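Local coordinates for protein 33 kDa chaperonin (Thermotoga maritima, PDB 1VQ0) that probably acts as a redox-regulated molecular chaperone that protects thermally unfolding and oxidatively damaged proteins from irreversible aggregation, at residues A60-W65 and A87-E92; V29-V34 and A237-K242; Q161-F166 and V185-R190. One frame throughout, in Å; residues are numbered along the deposited sequence.

Interaction 1 of 3, residues A60-W65 and A87-E92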
ATOM      1  N   ALA A  60      -8.954 -10.028 -14.650  1.00 32.03           N
ATOM      2  CA  ALA A  60      -9.611 -11.289 -14.971  1.00 32.10           C
ATOM      3  C   ALA A  60      -8.738 -12.485 -14.720  1.00 32.01           C
ATOM      4  O   ALA A  60      -9.207 -13.490 -14.243  1.00 30.03           O
ATOM      5  CB  ALA A  60     -10.035 -11.317 -16.386  1.00 30.90           C
ATOM      6  N   LEU A  61      -7.464 -12.367 -15.073  1.00 31.97           N
ATOM      7  CA  LEU A  61      -6.548 -13.502 -14.954  1.00 32.10           C
ATOM      8  C   LEU A  61      -6.350 -14.001 -13.531  1.00 31.61           C
ATOM      9  O   LEU A  61      -6.026 -15.190 -13.325  1.00 32.56           O
ATOM     10  CB  LEU A  61      -5.198 -13.179 -15.614  1.00 31.98           C
ATOM     11  CG  LEU A  61      -5.226 -13.211 -17.151  1.00 29.53           C
ATOM     12  CD1 LEU A  61      -3.945 -12.641 -17.695  1.00 31.94           C
ATOM     13  CD2 LEU A  61      -5.419 -14.566 -17.759  1.00 33.65           C
ATOM     14  N   VAL A  62      -6.541 -13.114 -12.542  1.00 31.80           N
ATOM     15  CA  VAL A  62      -6.327 -13.477 -11.118  1.00 30.70           C
ATOM     16  C   VAL A  62      -7.632 -13.956 -10.495  1.00 31.35           C
ATOM     17  O   VAL A  62      -7.594 -14.514  -9.415  1.00 32.62           O
ATOM     18  CB  VAL A  62      -5.703 -12.351 -10.241  1.00 31.02           C
ATOM     19  CG1 VAL A  62      -4.343 -11.861 -10.827  1.00 32.46           C
ATOM     20  CG2 VAL A  62      -6.615 -11.169 -10.186  1.00 29.05           C
ATOM     21  N   THR A  63      -8.782 -13.808 -11.178  1.00 31.97           N
ATOM     22  CA  THR A  63     -10.088 -14.242 -10.556  1.00 30.92           C
ATOM     23  C   THR A  63     -10.145 -15.634  -9.941  1.00 31.02           C
ATOM     24  O   THR A  63     -10.798 -15.785  -8.912  1.00 31.30           O
ATOM     25  CB  THR A  63     -11.305 -14.115 -11.474  1.00 31.20           C
ATOM     26  OG1 THR A  63     -11.033 -14.686 -12.755  1.00 27.67           O
ATOM     27  CG2 THR A  63     -11.637 -12.609 -11.747  1.00 30.12           C
ATOM     28  N   PRO A  64      -9.542 -16.656 -10.561  1.00 30.95           N
ATOM     29  CA  PRO A  64      -9.661 -18.051 -10.006  1.00 31.85           C
ATOM     30  C   PRO A  64      -9.039 -18.192  -8.647  1.00 30.63           C
ATOM     31  O   PRO A  64      -9.277 -19.164  -7.976  1.00 29.53           O
ATOM     32  CB  PRO A  64      -8.843 -18.889 -10.983  1.00 31.06           C
ATOM     33  CG  PRO A  64      -8.762 -18.041 -12.197  1.00 31.30           C
ATOM     34  CD  PRO A  64      -8.745 -16.636 -11.792  1.00 30.83           C
ATOM     35  N   TRP A  65      -8.251 -17.188  -8.254  1.00 31.01           N
ATOM     36  CA  TRP A  65      -7.386 -17.279  -7.077  1.00 31.98           C
ATOM     37  C   TRP A  65      -7.786 -16.320  -6.001  1.00 32.64           C
ATOM     38  O   TRP A  65      -7.168 -16.278  -4.960  1.00 32.27           O
ATOM     39  CB  TRP A  65      -5.920 -17.100  -7.478  1.00 31.45           C
ATOM     40  CG  TRP A  65      -5.535 -18.014  -8.594  1.00 34.15           C
ATOM     41  CD1 TRP A  65      -5.830 -19.376  -8.699  1.00 37.63           C
ATOM     42  CD2 TRP A  65      -4.837 -17.673  -9.785  1.00 31.18           C
ATOM     43  NE1 TRP A  65      -5.357 -19.862  -9.893  1.00 39.15           N
ATOM     44  CE2 TRP A  65      -4.737 -18.845 -10.573  1.00 36.25           C
ATOM     45  CE3 TRP A  65      -4.278 -16.499 -10.274  1.00 39.24           C
ATOM     46  CZ2 TRP A  65      -4.111 -18.857 -11.819  1.00 37.67           C
ATOM     47  CZ3 TRP A  65      -3.620 -16.514 -11.524  1.00 39.15           C
ATOM     48  CH2 TRP A  65      -3.541 -17.686 -12.265  1.00 36.03           C
ATOM     49  N   ALA A  87      -8.906  -1.265 -12.745  1.00 32.84           N
ATOM     50  CA  ALA A  87      -9.650  -2.443 -13.120  1.00 31.59           C
ATOM     51  C   ALA A  87      -9.903  -3.296 -11.932  1.00 32.54           C
ATOM     52  O   ALA A  87      -8.957  -3.647 -11.230  1.00 34.38           O
ATOM     53  CB  ALA A  87      -8.951  -3.209 -14.209  1.00 29.72           C
ATOM     54  N   GLN A  88     -11.189  -3.602 -11.696  1.00 33.43           N
ATOM     55  CA  GLN A  88     -11.599  -4.467 -10.593  1.00 32.98           C
ATOM     56  C   GLN A  88     -12.172  -5.793 -11.099  1.00 33.03           C
ATOM     57  O   GLN A  88     -12.925  -5.800 -12.038  1.00 33.91           O
ATOM     58  CB  GLN A  88     -12.624  -3.760  -9.793  1.00 31.25           C
ATOM     59  CG  GLN A  88     -13.050  -4.482  -8.537  1.00 30.98           C
ATOM     60  CD  GLN A  88     -13.920  -3.611  -7.705  1.00 32.04           C
ATOM     61  OE1 GLN A  88     -15.142  -3.640  -7.837  1.00 37.18           O
ATOM     62  NE2 GLN A  88     -13.317  -2.848  -6.818  1.00 31.28           N
ATOM     63  N   SER A  89     -11.766  -6.887 -10.476  1.00 33.18           N
ATOM     64  CA  SER A  89     -12.344  -8.215 -10.629  1.00 32.24           C
ATOM     65  C   SER A  89     -12.857  -8.793  -9.291  1.00 33.05           C
ATOM     66  O   SER A  89     -12.512  -8.314  -8.212  1.00 33.50           O
ATOM     67  CB  SER A  89     -11.322  -9.169 -11.206  1.00 32.52           C
ATOM     68  OG  SER A  89     -10.260  -9.370 -10.299  1.00 31.34           O
ATOM     69  N   THR A  90     -13.713  -9.809  -9.388  1.00 33.43           N
ATOM     70  CA  THR A  90     -14.347 -10.405  -8.239  1.00 33.32           C
ATOM     71  C   THR A  90     -14.240 -11.923  -8.221  1.00 33.14           C
ATOM     72  O   THR A  90     -13.945 -12.569  -9.234  1.00 33.08           O
ATOM     73  CB  THR A  90     -15.843 -10.063  -8.192  1.00 33.51           C
ATOM     74  OG1 THR A  90     -16.500 -10.733  -9.260  1.00 30.19           O
ATOM     75  CG2 THR A  90     -16.062  -8.608  -8.492  1.00 34.33           C
ATOM     76  N   SER A  91     -14.558 -12.483  -7.062  1.00 33.17           N
ATOM     77  CA  SER A  91     -14.590 -13.922  -6.926  1.00 36.20           C
ATOM     78  C   SER A  91     -15.707 -14.571  -7.799  1.00 37.08           C
ATOM     79  O   SER A  91     -15.598 -15.742  -8.139  1.00 36.98           O
ATOM     80  CB  SER A  91     -14.722 -14.322  -5.470  1.00 36.06           C
ATOM     81  OG  SER A  91     -15.800 -13.658  -4.873  1.00 38.25           O
ATOM     82  N   GLU A  92     -16.716 -13.784  -8.207  1.00 37.52           N
ATOM     83  CA  GLU A  92     -17.801 -14.249  -9.090  1.00 39.25           C
ATOM     84  C   GLU A  92     -17.454 -14.096 -10.578  1.00 37.35           C
ATOM     85  O   GLU A  92     -18.338 -14.110 -11.438  1.00 36.65           O
ATOM     86  CB  GLU A  92     -19.134 -13.510  -8.821  1.00 40.60           C
ATOM     87  CG  GLU A  92     -19.473 -13.206  -7.373  1.00 48.34           C
ATOM     88  CD  GLU A  92     -18.879 -11.864  -6.932  1.00 57.29           C
ATOM     89  OE1 GLU A  92     -19.214 -10.820  -7.569  1.00 62.91           O
ATOM     90  OE2 GLU A  92     -18.069 -11.857  -5.960  1.00 60.78           O
TER
HETATM   91  O   HOH W   1     -12.924 -16.968  -7.777  1.00 37.10           O
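Thr63 and Ser89 make the closest side-chain meeting here, methyl against methylene: Thr63 CG2 sits 3.5 Å from Ser89 CB, a tight pair for two carbons. The same methyl lies 3.4 Å from Thr90 O, so it bridges two successive residues of the strand. Beside it, Val62 CG2 comes within 4.1 Å of Ser89 OG, a looser touch. No direct hydrogen bond joins the two segments; the polar link is a water that donates to both Thr63 O and Ser91 O, at 2.7 and 3.0 Å respectively.

What aims the methyl is the Thr63 hydroxyl. With chi1 at 48°, OG1 sits between the backbone N and carbonyl carbon and CG2 lies anti to that carbon. OG1 donates to Ala60 O at 2.6 Å, in the carbonyl plane, and Ala60 O also accepts from Thr63 N at 3.1 Å. An alanine here lacks both OG1 and the methyl, and would probably open a gap beside Ser89 CB and leave Ala60 O with just the backbone N of the two donors.

Ser89 is held in its turn by a hydrogen bond from OG to Ala59 O, back on helix 46-62. The contact thus lays the C-terminal end of that helix against strand 84-90, with Trp72 of strand 71-78 touching both Val62 and Ser89, and Ile14 of strand 13-19 packing on Thr63.

Interaction 2 of 3, residues V29-V34 and A237-K242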
ATOM      1  N   VAL A  29      -7.246 -16.481 -20.741  1.00 30.92           N
ATOM      2  CA  VAL A  29      -8.566 -15.814 -20.865  1.00 30.74           C
ATOM      3  C   VAL A  29      -8.713 -15.281 -22.282  1.00 30.53           C
ATOM      4  O   VAL A  29      -7.754 -14.797 -22.875  1.00 29.91           O
ATOM      5  CB  VAL A  29      -8.806 -14.722 -19.775  1.00 31.04           C
ATOM      6  CG1 VAL A  29      -7.990 -13.438 -20.022  1.00 32.67           C
ATOM      7  CG2 VAL A  29     -10.294 -14.399 -19.642  1.00 31.18           C
ATOM      8  N   ARG A  30      -9.893 -15.480 -22.837  1.00 29.71           N
ATOM      9  CA  ARG A  30     -10.307 -14.815 -24.058  1.00 31.61           C
ATOM     10  C   ARG A  30     -11.546 -13.999 -23.710  1.00 30.12           C
ATOM     11  O   ARG A  30     -12.592 -14.554 -23.334  1.00 27.54           O
ATOM     12  CB  ARG A  30     -10.685 -15.833 -25.127  1.00 32.32           C
ATOM     13  CG  ARG A  30      -9.507 -16.603 -25.705  1.00 39.54           C
ATOM     14  CD  ARG A  30      -8.961 -16.025 -26.976  1.00 47.17           C
ATOM     15  NE  ARG A  30      -9.424 -16.766 -28.145  1.00 52.64           N
ATOM     16  CZ  ARG A  30      -9.582 -16.276 -29.372  1.00 56.66           C
ATOM     17  NH1 ARG A  30      -9.349 -14.996 -29.650  1.00 53.98           N
ATOM     18  NH2 ARG A  30     -10.047 -17.090 -30.327  1.00 59.45           N
ATOM     19  N   MET A  31     -11.443 -12.705 -23.876  1.00 27.48           N
ATOM     20  CA  MET A  31     -12.493 -11.848 -23.416  1.00 30.03           C
ATOM     21  C   MET A  31     -12.731 -10.567 -24.236  1.00 30.98           C
ATOM     22  O   MET A  31     -13.022  -9.509 -23.664  1.00 30.43           O
ATOM     23  CB  MET A  31     -12.253 -11.532 -21.927  1.00 29.76           C
ATOM     24  CG  MET A  31     -10.871 -10.880 -21.578  1.00 30.07           C
ATOM     25  SD  MET A  31     -10.670 -10.653 -19.810  1.00 34.05           S
ATOM     26  CE  MET A  31     -11.460  -9.131 -19.677  1.00 24.90           C
ATOM     27  N   ARG A  32     -12.666 -10.692 -25.554  1.00 33.28           N
ATOM     28  CA  ARG A  32     -12.991  -9.581 -26.429  1.00 36.02           C
ATOM     29  C   ARG A  32     -14.356  -8.957 -26.158  1.00 35.92           C
ATOM     30  O   ARG A  32     -14.479  -7.713 -26.188  1.00 37.26           O
ATOM     31  CB  ARG A  32     -12.791  -9.908 -27.904  1.00 36.89           C
ATOM     32  CG  ARG A  32     -13.778 -10.717 -28.548  1.00 41.05           C
ATOM     33  CD  ARG A  32     -13.666 -10.632 -30.046  1.00 41.45           C
ATOM     34  NE  ARG A  32     -14.690 -11.425 -30.709  1.00 45.60           N
ATOM     35  CZ  ARG A  32     -14.688 -11.725 -32.000  1.00 48.58           C
ATOM     36  NH1 ARG A  32     -13.723 -11.302 -32.819  1.00 50.71           N
ATOM     37  NH2 ARG A  32     -15.661 -12.460 -32.489  1.00 52.20           N
ATOM     38  N   GLU A  33     -15.349  -9.781 -25.850  1.00 34.18           N
ATOM     39  CA  GLU A  33     -16.691  -9.275 -25.569  1.00 34.70           C
ATOM     40  C   GLU A  33     -16.731  -8.342 -24.358  1.00 32.67           C
ATOM     41  O   GLU A  33     -17.402  -7.326 -24.364  1.00 33.00           O
ATOM     42  CB  GLU A  33     -17.646 -10.452 -25.310  1.00 36.39           C
ATOM     43  CG  GLU A  33     -18.189 -11.053 -26.592  1.00 44.27           C
ATOM     44  CD  GLU A  33     -19.376 -11.998 -26.370  1.00 55.48           C
ATOM     45  OE1 GLU A  33     -20.243 -11.713 -25.500  1.00 59.81           O
ATOM     46  OE2 GLU A  33     -19.447 -13.023 -27.100  1.00 61.17           O
ATOM     47  N   VAL A  34     -15.962  -8.690 -23.334  1.00 30.41           N
ATOM     48  CA  VAL A  34     -15.878  -7.921 -22.129  1.00 29.80           C
ATOM     49  C   VAL A  34     -15.212  -6.550 -22.399  1.00 30.54           C
ATOM     50  O   VAL A  34     -15.719  -5.511 -21.987  1.00 31.61           O
ATOM     51  CB  VAL A  34     -15.071  -8.695 -21.081  1.00 27.52           C
ATOM     52  CG1 VAL A  34     -14.946  -7.877 -19.840  1.00 27.30           C
ATOM     53  CG2 VAL A  34     -15.744  -9.964 -20.743  1.00 27.12           C
ATOM     54  N   ALA A 237     -14.486 -20.664 -16.514  1.00 32.79           N
ATOM     55  CA  ALA A 237     -15.586 -19.836 -16.057  1.00 33.17           C
ATOM     56  C   ALA A 237     -15.853 -18.720 -17.067  1.00 34.41           C
ATOM     57  O   ALA A 237     -15.015 -18.359 -17.864  1.00 35.50           O
ATOM     58  CB  ALA A 237     -15.268 -19.252 -14.717  1.00 32.40           C
ATOM     59  N   GLU A 238     -17.020 -18.134 -16.965  1.00 36.56           N
ATOM     60  CA  GLU A 238     -17.423 -17.017 -17.822  1.00 37.31           C
ATOM     61  C   GLU A 238     -17.057 -15.716 -17.147  1.00 35.81           C
ATOM     62  O   GLU A 238     -17.404 -15.487 -15.987  1.00 36.37           O
ATOM     63  CB  GLU A 238     -18.919 -17.094 -18.013  1.00 37.83           C
ATOM     64  CG  GLU A 238     -19.526 -16.268 -19.118  1.00 45.55           C
ATOM     65  CD  GLU A 238     -21.022 -16.589 -19.312  1.00 51.64           C
ATOM     66  OE1 GLU A 238     -21.448 -17.734 -18.994  1.00 53.22           O
ATOM     67  OE2 GLU A 238     -21.764 -15.671 -19.788  1.00 60.28           O
ATOM     68  N   ILE A 239     -16.321 -14.873 -17.856  1.00 34.66           N
ATOM     69  CA  ILE A 239     -15.967 -13.505 -17.352  1.00 35.07           C
ATOM     70  C   ILE A 239     -17.028 -12.561 -17.875  1.00 35.07           C
ATOM     71  O   ILE A 239     -17.340 -12.622 -19.079  1.00 36.58           O
ATOM     72  CB  ILE A 239     -14.552 -13.066 -17.835  1.00 34.34           C
ATOM     73  CG1 ILE A 239     -13.497 -14.081 -17.376  1.00 32.98           C
ATOM     74  CG2 ILE A 239     -14.191 -11.651 -17.360  1.00 34.28           C
ATOM     75  CD1 ILE A 239     -13.272 -14.137 -15.873  1.00 31.57           C
ATOM     76  N   LYS A 240     -17.629 -11.755 -16.999  1.00 34.10           N
ATOM     77  CA  LYS A 240     -18.659 -10.805 -17.451  1.00 33.96           C
ATOM     78  C   LYS A 240     -18.351  -9.433 -16.937  1.00 33.12           C
ATOM     79  O   LYS A 240     -17.884  -9.297 -15.807  1.00 31.68           O
ATOM     80  CB  LYS A 240     -20.084 -11.156 -16.937  1.00 35.93           C
ATOM     81  CG  LYS A 240     -20.519 -12.636 -16.879  1.00 40.70           C
ATOM     82  CD  LYS A 240     -21.457 -13.062 -17.966  1.00 49.71           C
ATOM     83  CE  LYS A 240     -22.934 -13.151 -17.532  1.00 57.83           C
ATOM     84  NZ  LYS A 240     -23.464 -14.541 -17.175  1.00 58.94           N
ATOM     85  N   TYR A 241     -18.610  -8.409 -17.771  1.00 30.86           N
ATOM     86  CA  TYR A 241     -18.586  -7.048 -17.293  1.00 30.30           C
ATOM     87  C   TYR A 241     -19.775  -6.905 -16.338  1.00 31.95           C
ATOM     88  O   TYR A 241     -20.911  -7.225 -16.698  1.00 32.80           O
ATOM     89  CB  TYR A 241     -18.655  -6.020 -18.447  1.00 30.41           C
ATOM     90  CG  TYR A 241     -18.108  -4.675 -18.080  1.00 30.13           C
ATOM     91  CD1 TYR A 241     -18.888  -3.757 -17.428  1.00 29.92           C
ATOM     92  CD2 TYR A 241     -16.778  -4.378 -18.295  1.00 29.66           C
ATOM     93  CE1 TYR A 241     -18.371  -2.540 -17.042  1.00 27.99           C
ATOM     94  CE2 TYR A 241     -16.236  -3.181 -17.906  1.00 28.65           C
ATOM     95  CZ  TYR A 241     -17.043  -2.256 -17.288  1.00 27.82           C
ATOM     96  OH  TYR A 241     -16.517  -1.044 -16.901  1.00 29.99           O
ATOM     97  N   LYS A 242     -19.532  -6.418 -15.126  1.00 32.25           N
ATOM     98  CA  LYS A 242     -20.636  -6.171 -14.218  1.00 32.44           C
ATOM     99  C   LYS A 242     -20.330  -5.085 -13.201  1.00 31.73           C
ATOM    100  O   LYS A 242     -19.252  -5.032 -12.664  1.00 32.31           O
ATOM    101  CB  LYS A 242     -21.042  -7.461 -13.501  1.00 33.21           C
ATOM    102  CG  LYS A 242     -22.524  -7.471 -13.139  1.00 39.60           C
ATOM    103  CD  LYS A 242     -22.869  -8.618 -12.200  1.00 48.71           C
ATOM    104  CE  LYS A 242     -24.157  -8.312 -11.426  1.00 52.94           C
ATOM    105  NZ  LYS A 242     -24.929  -9.550 -11.228  1.00 53.71           N
TER
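Tyr241, whose ring carbon CD2 packs on Val34, has its hydroxyl gripped by two backbone groups: it donates to Trp277 O and accepts from Gly97 N. The contact belongs to the large mixed sheet of the Hsp33 fold, at a strand-to-helix turn where strand 24-30 ends, Met31 takes the N-cap position and helix 32-42 begins. Strand 235-241 lies two places along in that sheet, with strand 13-19 between them, so no backbone hydrogen bond joins the two segments, and packing carries the contact.

Val34, in the first turn of the helix, carries most of its side of the contact. Its CG2 comes 3.5 Å from Ile239 O and 4.1 Å from Ile239 CG2, while CG1, anti to the backbone N (chi1 178°), lies 4.2 Å from Tyr241 CD2. Val34 O approaches the same ring carbon obliquely, at 4.0 Å from Tyr241 CD2. Ile239 O also accepts from ND1 of His12, a histidine of the N-terminal expression tag, so that bond is a feature of the construct.

The Tyr241 side chain also packs on helix 32-42 beyond Val34. Trp277 lies between Cys275 and Cys278, which bind the zinc ion together with Cys243 and Cys245, just down the chain from Tyr241, and the Tyr241 hydroxyl thus ties the large sheet to the loop of the zinc site.

At the other end the packing is purely apolar. Met31 CE makes a long contact with Ile239 CG2, at 4.4 Å, and Val29 meets Ile239 with their side chains at about a right angle, Val29 CG2 being 3.9 Å from Ile239 CG1.

Interaction 3 of 3, residues Q161-F166 and V185-R190; sequences QIPSAF and VQIIDR
Ser164 and Gln186 face each other as a non-hydrogen-bonded antiparallel pair, and their side chains supply the bond that their backbones do not. Gln186 NE2 donates to Ser164 OG at 2.8 Å and 159°, with the oxygen close to the amide plane. Ser164 OG passes its own proton to Ile162 O at 2.6 Å, arriving from above that carbonyl plane. Since Gln186 OE1 is bonded to Arg25 on strand 24-30, both ends of the amide are held and its flip is fixed.

This is the tight half, the open end of the hairpin formed by strands 164-173 and 176-187. Ala165 and Val185 form the adjoining hydrogen-bonded pair, with Ala165 N to Val185 O at 2.7 Å, and Ile187 N donates to Pro163 O. Ile162 CG2 lies on Gln186 CB at 3.6 Å, while the Phe166 ring brings CE1 to 3.8 Å from Gln186 NE2.

Past Pro163 the chains part and the contact loosens toward solvent. Arg190, exposed, runs across Pro163 at about a right angle, CG on CG. Its NH1 and NH2 share Gln161 OE1, both at a weak 3.4 Å, and Gln161 O sits over the centre of one guanidinium face. A water spans Gln161 O and Ile187 O, and Gln161 NE2 is bonded to Glu160 O of the second subunit. Short, straight bonds therefore set the register of the strands, whereas the weak, shared ones of Arg190 would probably let its guanidinium shift.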
ATOM      1  N   GLN A 161       5.323 -12.407  -3.281  1.00 33.12           N
ATOM      2  CA  GLN A 161       6.373 -13.404  -3.384  1.00 34.12           C
ATOM      3  C   GLN A 161       5.984 -14.580  -4.258  1.00 32.89           C
ATOM      4  O   GLN A 161       6.302 -15.716  -3.964  1.00 33.91           O
ATOM      5  CB  GLN A 161       6.822 -13.841  -1.999  1.00 34.68           C
ATOM      6  CG  GLN A 161       7.606 -12.745  -1.251  1.00 37.95           C
ATOM      7  CD  GLN A 161       7.981 -13.194   0.174  1.00 41.43           C
ATOM      8  OE1 GLN A 161       8.712 -14.191   0.324  1.00 44.74           O
ATOM      9  NE2 GLN A 161       7.452 -12.495   1.209  1.00 38.87           N
ATOM     10  N   ILE A 162       5.310 -14.263  -5.356  1.00 32.26           N
ATOM     11  CA  ILE A 162       4.838 -15.231  -6.321  1.00 31.60           C
ATOM     12  C   ILE A 162       5.477 -14.842  -7.644  1.00 32.93           C
ATOM     13  O   ILE A 162       4.982 -13.895  -8.361  1.00 33.84           O
ATOM     14  CB  ILE A 162       3.283 -15.216  -6.425  1.00 29.83           C
ATOM     15  CG1 ILE A 162       2.684 -15.674  -5.130  1.00 31.12           C
ATOM     16  CG2 ILE A 162       2.850 -16.113  -7.547  1.00 29.73           C
ATOM     17  CD1 ILE A 162       1.188 -15.432  -4.967  1.00 32.89           C
ATOM     18  N   PRO A 163       6.573 -15.517  -7.985  1.00 32.27           N
ATOM     19  CA  PRO A 163       7.162 -15.287  -9.289  1.00 33.67           C
ATOM     20  C   PRO A 163       6.114 -15.550 -10.372  1.00 33.46           C
ATOM     21  O   PRO A 163       5.390 -16.567 -10.327  1.00 35.42           O
ATOM     22  CB  PRO A 163       8.354 -16.272  -9.372  1.00 33.16           C
ATOM     23  CG  PRO A 163       8.526 -16.881  -7.950  1.00 34.33           C
ATOM     24  CD  PRO A 163       7.283 -16.531  -7.190  1.00 32.61           C
ATOM     25  N   SER A 164       6.064 -14.669 -11.350  1.00 32.49           N
ATOM     26  CA  SER A 164       4.957 -14.586 -12.266  1.00 34.22           C
ATOM     27  C   SER A 164       5.393 -14.169 -13.650  1.00 35.08           C
ATOM     28  O   SER A 164       6.381 -13.439 -13.830  1.00 34.22           O
ATOM     29  CB  SER A 164       3.953 -13.512 -11.754  1.00 34.48           C
ATOM     30  OG  SER A 164       3.378 -13.802 -10.456  1.00 34.99           O
ATOM     31  N   ALA A 165       4.587 -14.606 -14.625  1.00 36.45           N
ATOM     32  CA  ALA A 165       4.628 -14.128 -16.014  1.00 35.11           C
ATOM     33  C   ALA A 165       3.215 -13.877 -16.446  1.00 35.04           C
ATOM     34  O   ALA A 165       2.346 -14.748 -16.278  1.00 36.15           O
ATOM     35  CB  ALA A 165       5.268 -15.172 -16.933  1.00 34.17           C
ATOM     36  N   PHE A 166       2.975 -12.672 -16.940  1.00 34.67           N
ATOM     37  CA  PHE A 166       1.710 -12.280 -17.595  1.00 35.62           C
ATOM     38  C   PHE A 166       1.983 -11.912 -19.048  1.00 35.88           C
ATOM     39  O   PHE A 166       2.948 -11.225 -19.355  1.00 36.84           O
ATOM     40  CB  PHE A 166       1.052 -11.099 -16.908  1.00 34.88           C
ATOM     41  CG  PHE A 166       0.403 -11.402 -15.589  1.00 35.84           C
ATOM     42  CD1 PHE A 166       1.167 -11.606 -14.441  1.00 34.68           C
ATOM     43  CD2 PHE A 166      -0.972 -11.394 -15.479  1.00 32.80           C
ATOM     44  CE1 PHE A 166       0.561 -11.834 -13.204  1.00 32.25           C
ATOM     45  CE2 PHE A 166      -1.573 -11.658 -14.286  1.00 31.91           C
ATOM     46  CZ  PHE A 166      -0.817 -11.840 -13.127  1.00 34.34           C
ATOM     47  N   VAL A 185       1.147 -17.159 -15.684  1.00 37.21           N
ATOM     48  CA  VAL A 185       1.793 -18.346 -15.084  1.00 35.84           C
ATOM     49  C   VAL A 185       2.553 -17.875 -13.827  1.00 35.11           C
ATOM     50  O   VAL A 185       3.311 -16.901 -13.902  1.00 36.89           O
ATOM     51  CB  VAL A 185       2.725 -19.101 -16.096  1.00 35.19           C
ATOM     52  CG1 VAL A 185       3.297 -20.384 -15.511  1.00 35.48           C
ATOM     53  CG2 VAL A 185       1.965 -19.483 -17.364  1.00 31.17           C
ATOM     54  N   GLN A 186       2.307 -18.566 -12.698  1.00 33.43           N
ATOM     55  CA  GLN A 186       2.772 -18.184 -11.361  1.00 32.56           C
ATOM     56  C   GLN A 186       3.288 -19.348 -10.568  1.00 33.90           C
ATOM     57  O   GLN A 186       2.682 -20.436 -10.519  1.00 33.43           O
ATOM     58  CB  GLN A 186       1.638 -17.502 -10.589  1.00 32.41           C
ATOM     59  CG  GLN A 186       1.093 -16.258 -11.316  1.00 34.27           C
ATOM     60  CD  GLN A 186       0.160 -15.323 -10.492  1.00 36.79           C
ATOM     61  OE1 GLN A 186      -0.973 -15.673 -10.192  1.00 41.40           O
ATOM     62  NE2 GLN A 186       0.639 -14.095 -10.203  1.00 34.30           N
ATOM     63  N   ILE A 187       4.436 -19.126  -9.947  1.00 34.47           N
ATOM     64  CA  ILE A 187       5.064 -20.144  -9.130  1.00 34.68           C
ATOM     65  C   ILE A 187       4.628 -19.951  -7.699  1.00 34.54           C
ATOM     66  O   ILE A 187       5.061 -19.022  -7.024  1.00 35.90           O
ATOM     67  CB  ILE A 187       6.584 -20.129  -9.274  1.00 34.12           C
ATOM     68  CG1 ILE A 187       6.945 -20.513 -10.716  1.00 35.64           C
ATOM     69  CG2 ILE A 187       7.166 -21.113  -8.331  1.00 33.36           C
ATOM     70  CD1 ILE A 187       8.451 -20.340 -11.123  1.00 35.29           C
ATOM     71  N   ILE A 188       3.732 -20.816  -7.249  1.00 33.10           N
ATOM     72  CA  ILE A 188       3.185 -20.666  -5.909  1.00 33.48           C
ATOM     73  C   ILE A 188       3.968 -21.503  -4.899  1.00 33.21           C
ATOM     74  O   ILE A 188       3.748 -21.371  -3.710  1.00 32.92           O
ATOM     75  CB  ILE A 188       1.661 -20.972  -5.857  1.00 32.74           C
ATOM     76  CG1 ILE A 188       1.370 -22.335  -6.510  1.00 32.96           C
ATOM     77  CG2 ILE A 188       0.884 -19.790  -6.497  1.00 33.24           C
ATOM     78  CD1 ILE A 188      -0.022 -22.935  -6.167  1.00 33.03           C
ATOM     79  N   ASP A 189       4.890 -22.330  -5.383  1.00 33.37           N
ATOM     80  CA  ASP A 189       5.773 -23.115  -4.506  1.00 33.55           C
ATOM     81  C   ASP A 189       7.189 -23.103  -5.094  1.00 34.80           C
ATOM     82  O   ASP A 189       7.581 -23.931  -5.955  1.00 35.12           O
ATOM     83  CB  ASP A 189       5.234 -24.535  -4.377  1.00 33.32           C
ATOM     84  CG  ASP A 189       6.051 -25.406  -3.449  1.00 34.28           C
ATOM     85  OD1 ASP A 189       7.187 -25.083  -3.008  1.00 35.55           O
ATOM     86  OD2 ASP A 189       5.573 -26.474  -3.082  1.00 36.10           O
ATOM     87  N   ARG A 190       7.964 -22.157  -4.587  1.00 35.88           N
ATOM     88  CA  ARG A 190       9.316 -21.922  -5.058  1.00 36.21           C
ATOM     89  C   ARG A 190      10.336 -23.036  -4.846  1.00 37.67           C
ATOM     90  O   ARG A 190      11.484 -22.870  -5.244  1.00 38.82           O
ATOM     91  CB  ARG A 190       9.813 -20.645  -4.416  1.00 36.38           C
ATOM     92  CG  ARG A 190       9.335 -19.352  -5.114  1.00 36.15           C
ATOM     93  CD  ARG A 190       9.631 -18.077  -4.321  1.00 37.56           C
ATOM     94  NE  ARG A 190       9.046 -18.125  -2.973  1.00 42.11           N
ATOM     95  CZ  ARG A 190       9.124 -17.162  -2.050  1.00 45.42           C
ATOM     96  NH1 ARG A 190       9.745 -16.011  -2.303  1.00 45.10           N
ATOM     97  NH2 ARG A 190       8.579 -17.359  -0.854  1.00 45.97           N
TER
HETATM   98  O   HOH W   2       5.597 -18.622  -4.486  1.00 32.91           O

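How the interactions relate
All three interactions reach the same large sheet but sit at different depths in it. Interactions 1 and 2 are buried and touch directly: Met31 SD packs on Ala60 CB, and Ile239 CD1 reaches Thr63 OG1, so the end of helix 46-62 and the turn after it pack against interaction 2. Neither has a direct hydrogen bond across its segments; one water bridges interaction 1. Interaction 3, at the strand outermost in the sheet within this chain and partly exposed, is instead hydrogen-bonded strand pairing that frays into weak polar contacts near the second subunit. It meets interaction 1 where Trp65 touches Gln186 and Leu61 touches Phe166, but its nearest atoms stay about 9 Å from interaction 2.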